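Local atomic coordinates of alpha-amylase (Eisenia fetida, PDB entry 6M4K), a protein that probably hydrolyses internal alpha-1,4-glucosidic linkages in starch-like polysaccharides, as a cold-active glycoside hydrolase family 13 enzyme that binds calcium and probably chloride. Residues N75-S80 against P364-G369. Numbering follows the deposited sequence.
With SO4 (sulfate ion), chain E.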
loop_
_atom_site.group_PDB
_atom_site.type_symbol
_atom_site.label_atom_id
_atom_site.label_comp_id
_atom_site.label_asym_id
_atom_site.label_seq_id
_atom_site.Cartn_x
_atom_site.Cartn_y
_atom_site.Cartn_z
ATOM N N ASN A 75 0.718 20.975 9.036
ATOM C CA ASN A 75 -0.725 21.112 9.210
ATOM C C ASN A 75 -1.384 20.725 7.891
ATOM O O ASN A 75 -1.145 21.375 6.868
ATOM C CB ASN A 75 -1.055 22.559 9.568
ATOM C CG ASN A 75 -2.454 22.732 10.123
ATOM O OD1 ASN A 75 -3.110 21.779 10.541
ATOM N ND2 ASN A 75 -2.915 23.978 10.149
ATOM N N SER A 76 -2.178 19.649 7.912
ATOM C CA SER A 76 -2.752 19.045 6.717
ATOM C C SER A 76 -4.227 18.754 6.964
ATOM O O SER A 76 -4.750 18.923 8.072
ATOM C CB SER A 76 -2.044 17.724 6.386
ATOM O OG SER A 76 -2.371 16.731 7.349
ATOM N N ARG A 77 -4.886 18.232 5.934
ATOM C CA ARG A 77 -6.282 17.837 6.087
ATOM C C ARG A 77 -6.472 16.830 7.209
ATOM O O ARG A 77 -7.511 16.823 7.873
ATOM C CB ARG A 77 -6.798 17.257 4.778
ATOM C CG ARG A 77 -8.285 16.945 4.820
ATOM C CD ARG A 77 -8.815 16.412 3.512
ATOM N NE ARG A 77 -10.273 16.354 3.573
ATOM C CZ ARG A 77 -11.069 16.398 2.508
ATOM N NH1 ARG A 77 -10.574 16.459 1.281
ATOM N NH2 ARG A 77 -12.391 16.412 2.688
ATOM N N SER A 78 -5.491 15.960 7.442
ATOM C CA SER A 78 -5.645 14.968 8.499
ATOM C C SER A 78 -5.486 15.527 9.906
ATOM O O SER A 78 -5.849 14.837 10.865
ATOM C CB SER A 78 -4.644 13.828 8.324
ATOM O OG SER A 78 -5.006 12.970 7.253
ATOM N N GLY A 79 -4.952 16.735 10.056
ATOM C CA GLY A 79 -4.840 17.332 11.366
ATOM C C GLY A 79 -3.596 18.174 11.532
ATOM O O GLY A 79 -2.822 18.356 10.586
ATOM N N SER A 80 -3.426 18.707 12.739
ATOM C CA SER A 80 -2.362 19.644 13.045
ATOM C C SER A 80 -1.059 18.903 13.342
ATOM O O SER A 80 -1.016 17.678 13.488
ATOM C CB SER A 80 -2.733 20.457 14.281
ATOM O OG SER A 80 -2.799 19.584 15.388
ATOM N N PRO A 364 -12.364 12.269 0.862
ATOM C CA PRO A 364 -12.881 11.377 1.892
ATOM C C PRO A 364 -14.228 11.840 2.418
ATOM O O PRO A 364 -14.662 12.973 2.147
ATOM C CB PRO A 364 -11.809 11.474 2.992
ATOM C CG PRO A 364 -11.210 12.804 2.796
ATOM C CD PRO A 364 -11.171 12.997 1.318
ATOM N N PRO A 365 -14.905 10.979 3.181
ATOM C CA PRO A 365 -16.174 11.367 3.815
ATOM C C PRO A 365 -16.036 12.677 4.568
ATOM O O PRO A 365 -15.120 12.873 5.375
ATOM C CB PRO A 365 -16.461 10.192 4.756
ATOM C CG PRO A 365 -15.829 9.003 4.059
ATOM C CD PRO A 365 -14.554 9.574 3.465
ATOM N N THR A 366 -16.959 13.591 4.290
ATOM C CA THR A 366 -16.824 14.964 4.728
ATOM C C THR A 366 -18.206 15.548 4.977
ATOM O O THR A 366 -19.190 15.156 4.340
ATOM C CB THR A 366 -16.084 15.803 3.668
ATOM O OG1 THR A 366 -15.890 17.141 4.142
ATOM C CG2 THR A 366 -16.857 15.843 2.341
ATOM N N ASN A 367 -18.291 16.450 5.927
ATOM C CA ASN A 367 -19.531 17.198 6.041
ATOM C C ASN A 367 -19.516 18.436 5.166
ATOM O O ASN A 367 -20.530 19.136 5.079
ATOM C CB ASN A 367 -19.820 17.527 7.502
ATOM C CG ASN A 367 -20.165 16.294 8.300
ATOM O OD1 ASN A 367 -20.793 15.370 7.781
ATOM N ND2 ASN A 367 -19.739 16.255 9.555
ATOM N N GLY A 368 -18.412 18.685 4.481
ATOM C CA GLY A 368 -18.174 19.917 3.762
ATOM C C GLY A 368 -17.001 20.671 4.355
ATOM O O GLY A 368 -16.410 20.277 5.360
ATOM N N GLY A 369 -16.655 21.767 3.687
ATOM C CA GLY A 369 -15.631 22.651 4.204
ATOM C C GLY A 369 -14.242 22.060 4.262
ATOM O O GLY A 369 -13.385 22.593 4.972
HETATM S S SO4 E . -18.504 13.372 12.262
HETATM O O1 SO4 E . -19.037 12.355 11.366
HETATM O O2 SO4 E . -17.045 13.315 12.328
HETATM O O3 SO4 E . -19.058 13.161 13.598
HETATM O O4 SO4 E . -18.896 14.690 11.774
HETATM O O HOH W 1 -13.866 15.268 0.685
#
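Arg77 reaches from one loop to Pro364 and Thr366 of another, a loop-to-loop contact carried by a single guanidinium group. The first loop joins strand 44-47 to helix 81-93, and the second lies between strand 356-357 and helix 389-401. Arg77 CG is anti to the backbone N (chi1 -175°) and the chain stays extended to NE, which brings the guanidinium to the second loop. The CD-CG edge of Pro364 lies over one face of the group, with CD offset toward its rim. Pro364 CD lies 3.5 Å from Arg77 NH1, and Pro364 CG is 3.6 Å from Arg77 CZ. Thr366 CB sits at the guanidinium edge, 3.9 Å from Arg77 NH2. A water accepts from Arg77 NH2 at 2.7 Å and lies 2.8 Å from Pro364 O, bridging the two loops. Both loops belong to the family 13 TIM-barrel catalytic domain, in which helix 81-93 follows the second barrel strand. Arg77 occupies a type I beta turn from Ser76 to Gly79. Thr366 OG1 accepts from Gly368 N at 3.0 Å, forming an ST turn. Outside these segments, hydrogen bonds from NE to Thr372 OG1, NH1 to Tyr61 O and NH2 to Asp371 O fix the guanidinium's position and rotation. Asp371 O also bonds Thr366 OG1, tying both side chains together.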